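Local atomic coordinates of extracellular invertase (Aspergillus kawachii, PDB entry 5XH8), a protein that probably cleaves the fructosyl bond of sucrose as a family 32 beta-fructofuranosidase and transfers fructose to other sugars, building fructooligosaccharides such as 1-kestose. Residues F464-F477 / T487-I499. Residues are numbered along the deposited sequence; the frame is centred on the assembly and turned at random.
Sequences FPASARGSGLKSGF and TTVYYQFSNESII
F493 drives its ring into the loop that leads into strand 474-477, and that is where this contact is tightest. The ring turns its CE1 edge onto the face of F464, a T-shaped pair with planes at 82° and F493 CE1 3.5 Å from F464 CG. A chi1 of -81°, which sets CG of F493 roughly opposite its carbonyl carbon, sends the ring into that loop. The methyl CB of A468 sits over one face in a CH-pi contact, CE2 of Y491 covers the other, and L473 CD2 meets the ring edge 3.6 Å from F493 CD1. The loop itself is tied by S471: its N closes the type II turn A468-S471 on A468 O, its OG adds a second bond to that oxygen from the same face of the carbonyl plane, and OG accepts from L473 N in an ST turn.

Beyond L473 the chains pair as an antiparallel hairpin in the C-terminal beta-sandwich domain. S475 and Y491 bond in both directions, as do F477 and V489, where V489 N lies 2.9 Å from F477 O. G476 leaves its CA close against V489 O, 3.3 Å off. F477 turns into the sandwich core, packing on F587 and L542.

On the other face of the hairpin K474 runs its extended chain alongside Y490, K474 CG 3.7 Å from Y490 CE2. The loop end is looser and wetter: water 2 links G470 N to F493 O, water 3 joins S471 O and L473 O to S494 N, and water 1 spans R469 NH1 and, weakly, E496 OE2. R469 NH1 and E496 OE2 stay 4.1 Å apart, beyond a salt bridge; NH1 bonds L526 O, NH2 pairs with D528 and OE1 with R525. Cohesion here therefore rests on buried rings and backbone bonds, with water bridging polar atoms of the loop end.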
loop_
_atom_site.group_PDB
_atom_site.type_symbol
_atom_site.label_atom_id
_atom_site.label_comp_id
_atom_site.label_asym_id
_atom_site.label_seq_id
_atom_site.Cartn_x
_atom_site.Cartn_y
_atom_site.Cartn_z
ATOM N N PHE A 464 -18.905 -30.783 47.573
ATOM C CA PHE A 464 -19.971 -31.651 47.086
ATOM C C PHE A 464 -19.633 -33.109 47.405
ATOM O O PHE A 464 -18.460 -33.489 47.329
ATOM C CB PHE A 464 -20.136 -31.493 45.570
ATOM C CG PHE A 464 -20.482 -30.089 45.138
ATOM C CD1 PHE A 464 -21.787 -29.621 45.237
ATOM C CD2 PHE A 464 -19.501 -29.237 44.644
ATOM C CE1 PHE A 464 -22.115 -28.337 44.832
ATOM C CE2 PHE A 464 -19.821 -27.944 44.244
ATOM C CZ PHE A 464 -21.130 -27.496 44.337
ATOM N N PRO A 465 -20.650 -33.931 47.743
ATOM C CA PRO A 465 -20.396 -35.341 48.051
ATOM C C PRO A 465 -20.200 -36.131 46.773
ATOM O O PRO A 465 -20.624 -35.666 45.708
ATOM C CB PRO A 465 -21.685 -35.770 48.744
ATOM C CG PRO A 465 -22.739 -34.960 48.067
ATOM C CD PRO A 465 -22.097 -33.625 47.791
ATOM N N ALA A 466 -19.609 -37.324 46.876
ATOM C CA ALA A 466 -19.374 -38.203 45.711
ATOM C C ALA A 466 -20.592 -38.368 44.805
ATOM O O ALA A 466 -20.452 -38.426 43.584
ATOM C CB ALA A 466 -18.880 -39.573 46.164
ATOM N N SER A 467 -21.781 -38.418 45.399
ATOM C CA SER A 467 -23.030 -38.595 44.640
ATOM C C SER A 467 -23.466 -37.399 43.781
ATOM O O SER A 467 -24.356 -37.551 42.953
ATOM C CB SER A 467 -24.176 -38.946 45.589
ATOM O OG SER A 467 -24.286 -37.986 46.619
ATOM N N ALA A 468 -22.884 -36.216 43.991
ATOM C CA ALA A 468 -23.182 -35.047 43.132
ATOM C C ALA A 468 -22.770 -35.286 41.672
ATOM O O ALA A 468 -23.469 -34.855 40.752
ATOM C CB ALA A 468 -22.521 -33.785 43.683
ATOM N N ARG A 469 -21.659 -36.002 41.481
ATOM C CA ARG A 469 -21.142 -36.352 40.147
ATOM C C ARG A 469 -22.235 -36.931 39.242
ATOM O O ARG A 469 -23.018 -37.769 39.672
ATOM C CB ARG A 469 -19.981 -37.347 40.291
ATOM C CG ARG A 469 -19.237 -37.713 39.009
ATOM C CD ARG A 469 -18.254 -36.640 38.587
ATOM N NE ARG A 469 -17.160 -36.390 39.532
ATOM C CZ ARG A 469 -16.310 -35.354 39.461
ATOM N NH1 ARG A 469 -16.400 -34.456 38.472
ATOM N NH2 ARG A 469 -15.352 -35.196 40.378
ATOM N N GLY A 470 -22.314 -36.443 38.005
ATOM C CA GLY A 470 -23.323 -36.887 37.054
ATOM C C GLY A 470 -24.787 -36.647 37.412
ATOM O O GLY A 470 -25.663 -37.152 36.713
ATOM N N SER A 471 -25.065 -35.876 38.466
ATOM C CA SER A 471 -26.431 -35.723 38.988
ATOM C C SER A 471 -27.063 -34.419 38.537
ATOM O O SER A 471 -26.418 -33.595 37.871
ATOM C CB SER A 471 -26.414 -35.736 40.513
ATOM O OG SER A 471 -26.119 -34.442 41.027
ATOM N N GLY A 472 -28.311 -34.217 38.955
ATOM C CA GLY A 472 -29.067 -32.994 38.673
ATOM C C GLY A 472 -28.880 -31.864 39.679
ATOM O O GLY A 472 -29.696 -30.945 39.711
ATOM N N LEU A 473 -27.823 -31.928 40.496
ATOM C CA LEU A 473 -27.461 -30.858 41.432
ATOM C C LEU A 473 -27.231 -29.496 40.739
ATOM O O LEU A 473 -26.622 -29.432 39.656
ATOM C CB LEU A 473 -26.202 -31.241 42.236
ATOM C CG LEU A 473 -25.680 -30.200 43.249
ATOM C CD1 LEU A 473 -25.161 -30.859 44.519
ATOM C CD2 LEU A 473 -24.593 -29.281 42.666
ATOM N N LYS A 474 -27.747 -28.445 41.393
ATOM C CA LYS A 474 -27.493 -27.047 41.070
ATOM C C LYS A 474 -27.343 -26.317 42.384
ATOM O O LYS A 474 -28.298 -26.272 43.162
ATOM C CB LYS A 474 -28.651 -26.431 40.298
ATOM C CG LYS A 474 -28.847 -27.028 38.927
ATOM C CD LYS A 474 -30.140 -26.581 38.300
ATOM C CE LYS A 474 -30.564 -27.600 37.265
ATOM N NZ LYS A 474 -31.541 -27.004 36.335
ATOM N N SER A 475 -26.156 -25.764 42.643
ATOM C CA SER A 475 -25.916 -24.981 43.849
ATOM C C SER A 475 -25.073 -23.722 43.568
ATOM O O SER A 475 -24.141 -23.748 42.763
ATOM C CB SER A 475 -25.233 -25.855 44.915
ATOM O OG SER A 475 -25.734 -27.195 44.898
ATOM N N GLY A 476 -25.406 -22.632 44.257
ATOM C CA GLY A 476 -24.629 -21.422 44.189
ATOM C C GLY A 476 -25.225 -20.311 45.022
ATOM O O GLY A 476 -25.563 -20.522 46.189
ATOM N N PHE A 477 -25.338 -19.123 44.431
ATOM C CA PHE A 477 -25.892 -17.972 45.121
ATOM C C PHE A 477 -26.876 -17.225 44.255
ATOM O O PHE A 477 -26.809 -17.259 43.032
ATOM C CB PHE A 477 -24.800 -17.014 45.571
ATOM C CG PHE A 477 -23.786 -17.631 46.481
ATOM C CD1 PHE A 477 -23.971 -17.623 47.861
ATOM C CD2 PHE A 477 -22.632 -18.217 45.961
ATOM C CE1 PHE A 477 -23.036 -18.202 48.699
ATOM C CE2 PHE A 477 -21.693 -18.793 46.799
ATOM C CZ PHE A 477 -21.896 -18.790 48.167
ATOM N N THR A 487 -30.642 -12.394 40.389
ATOM C CA THR A 487 -29.717 -13.070 39.495
ATOM C C THR A 487 -29.171 -14.294 40.203
ATOM O O THR A 487 -28.790 -14.196 41.367
ATOM C CB THR A 487 -28.557 -12.121 39.136
ATOM O OG1 THR A 487 -29.092 -10.971 38.476
ATOM C CG2 THR A 487 -27.558 -12.824 38.247
ATOM N N THR A 488 -29.097 -15.422 39.504
ATOM C CA THR A 488 -28.613 -16.658 40.117
ATOM C C THR A 488 -27.397 -17.173 39.387
ATOM O O THR A 488 -27.396 -17.287 38.160
ATOM C CB THR A 488 -29.721 -17.728 40.176
ATOM O OG1 THR A 488 -30.878 -17.131 40.745
ATOM C CG2 THR A 488 -29.322 -18.863 41.066
ATOM N N VAL A 489 -26.352 -17.444 40.164
ATOM C CA VAL A 489 -25.086 -17.949 39.666
ATOM C C VAL A 489 -24.890 -19.294 40.337
ATOM O O VAL A 489 -24.822 -19.347 41.570
ATOM C CB VAL A 489 -23.903 -17.020 40.064
ATOM C CG1 VAL A 489 -22.576 -17.624 39.627
ATOM C CG2 VAL A 489 -24.088 -15.633 39.480
ATOM N N TYR A 490 -24.756 -20.365 39.563
ATOM C CA TYR A 490 -24.656 -21.694 40.173
ATOM C C TYR A 490 -23.791 -22.680 39.407
ATOM O O TYR A 490 -23.594 -22.526 38.211
ATOM C CB TYR A 490 -26.059 -22.258 40.375
ATOM C CG TYR A 490 -26.870 -22.471 39.110
ATOM C CD1 TYR A 490 -27.697 -21.467 38.604
ATOM C CD2 TYR A 490 -26.861 -23.692 38.458
ATOM C CE1 TYR A 490 -28.476 -21.674 37.482
ATOM C CE2 TYR A 490 -27.628 -23.902 37.322
ATOM C CZ TYR A 490 -28.429 -22.894 36.844
ATOM O OH TYR A 490 -29.177 -23.118 35.723
ATOM N N TYR A 491 -23.244 -23.664 40.125
ATOM C CA TYR A 491 -22.590 -24.815 39.505
ATOM C C TYR A 491 -23.606 -25.923 39.264
ATOM O O TYR A 491 -24.500 -26.152 40.071
ATOM C CB TYR A 491 -21.437 -25.339 40.352
ATOM C CG TYR A 491 -20.596 -26.344 39.600
ATOM C CD1 TYR A 491 -19.645 -25.919 38.663
ATOM C CD2 TYR A 491 -20.768 -27.720 39.787
ATOM C CE1 TYR A 491 -18.881 -26.831 37.943
ATOM C CE2 TYR A 491 -20.006 -28.645 39.074
ATOM C CZ TYR A 491 -19.060 -28.200 38.154
ATOM O OH TYR A 491 -18.307 -29.107 37.429
ATOM N N GLN A 492 -23.436 -26.611 38.150
ATOM C CA GLN A 492 -24.325 -27.636 37.665
ATOM C C GLN A 492 -23.450 -28.825 37.242
ATOM O O GLN A 492 -22.600 -28.684 36.344
ATOM C CB GLN A 492 -25.069 -27.043 36.478
ATOM C CG GLN A 492 -26.050 -27.932 35.771
ATOM C CD GLN A 492 -26.837 -27.160 34.734
ATOM O OE1 GLN A 492 -26.420 -27.030 33.588
ATOM N NE2 GLN A 492 -27.985 -26.647 35.132
ATOM N N PHE A 493 -23.621 -29.985 37.893
ATOM C CA PHE A 493 -22.832 -31.182 37.529
ATOM C C PHE A 493 -23.250 -31.856 36.241
ATOM O O PHE A 493 -22.406 -32.463 35.612
ATOM C CB PHE A 493 -22.795 -32.228 38.655
ATOM C CG PHE A 493 -21.785 -31.926 39.714
ATOM C CD1 PHE A 493 -22.129 -31.146 40.801
ATOM C CD2 PHE A 493 -20.491 -32.401 39.612
ATOM C CE1 PHE A 493 -21.206 -30.857 41.780
ATOM C CE2 PHE A 493 -19.556 -32.115 40.590
ATOM C CZ PHE A 493 -19.918 -31.340 41.678
ATOM N N SER A 494 -24.514 -31.747 35.837
ATOM C CA SER A 494 -25.010 -32.431 34.624
ATOM C C SER A 494 -24.194 -32.163 33.360
ATOM O O SER A 494 -23.994 -33.070 32.545
ATOM C CB SER A 494 -26.451 -32.039 34.347
ATOM O OG SER A 494 -26.549 -30.641 34.157
ATOM N N ASN A 495 -23.747 -30.913 33.191
ATOM C CA ASN A 495 -22.833 -30.534 32.093
ATOM C C ASN A 495 -21.559 -29.849 32.595
ATOM O O ASN A 495 -20.852 -29.179 31.826
ATOM C CB ASN A 495 -23.554 -29.650 31.079
ATOM C CG ASN A 495 -24.199 -28.415 31.712
ATOM O OD1 ASN A 495 -24.075 -28.151 32.906
ATOM N ND2 ASN A 495 -24.900 -27.659 30.897
ATOM N N GLU A 496 -21.253 -30.044 33.878
ATOM C CA GLU A 496 -20.068 -29.502 34.486
ATOM C C GLU A 496 -19.889 -28.009 34.140
ATOM O O GLU A 496 -18.846 -27.623 33.614
ATOM C CB GLU A 496 -18.853 -30.295 34.014
ATOM C CG GLU A 496 -18.892 -31.784 34.304
ATOM C CD GLU A 496 -17.571 -32.424 33.961
ATOM O OE1 GLU A 496 -17.379 -32.730 32.779
ATOM O OE2 GLU A 496 -16.700 -32.576 34.854
ATOM N N SER A 497 -20.908 -27.198 34.436
ATOM C CA SER A 497 -20.931 -25.775 34.051
ATOM C C SER A 497 -21.267 -24.850 35.201
ATOM O O SER A 497 -22.044 -25.206 36.098
ATOM C CB SER A 497 -21.973 -25.537 32.969
ATOM O OG SER A 497 -21.625 -26.189 31.761
ATOM N N ILE A 498 -20.666 -23.659 35.163
ATOM C CA ILE A 498 -21.149 -22.503 35.912
ATOM C C ILE A 498 -22.135 -21.768 35.015
ATOM O O ILE A 498 -21.831 -21.485 33.847
ATOM C CB ILE A 498 -20.012 -21.530 36.287
ATOM C CG1 ILE A 498 -18.892 -22.239 37.075
ATOM C CG2 ILE A 498 -20.564 -20.303 37.025
ATOM C CD1 ILE A 498 -19.045 -22.237 38.573
ATOM N N ILE A 499 -23.293 -21.430 35.575
ATOM C CA ILE A 499 -24.386 -20.773 34.867
ATOM C C ILE A 499 -24.728 -19.445 35.554
ATOM O O ILE A 499 -24.740 -19.357 36.771
ATOM C CB ILE A 499 -25.669 -21.645 34.862
ATOM C CG1 ILE A 499 -25.376 -23.061 34.341
ATOM C CG2 ILE A 499 -26.797 -20.979 34.063
ATOM C CD1 ILE A 499 -24.871 -23.138 32.928
HETATM O O HOH W 1 -18.064 -34.598 36.372
HETATM O O HOH W 2 -20.654 -34.373 36.677
HETATM O O HOH W 3 -26.755 -30.981 37.594
#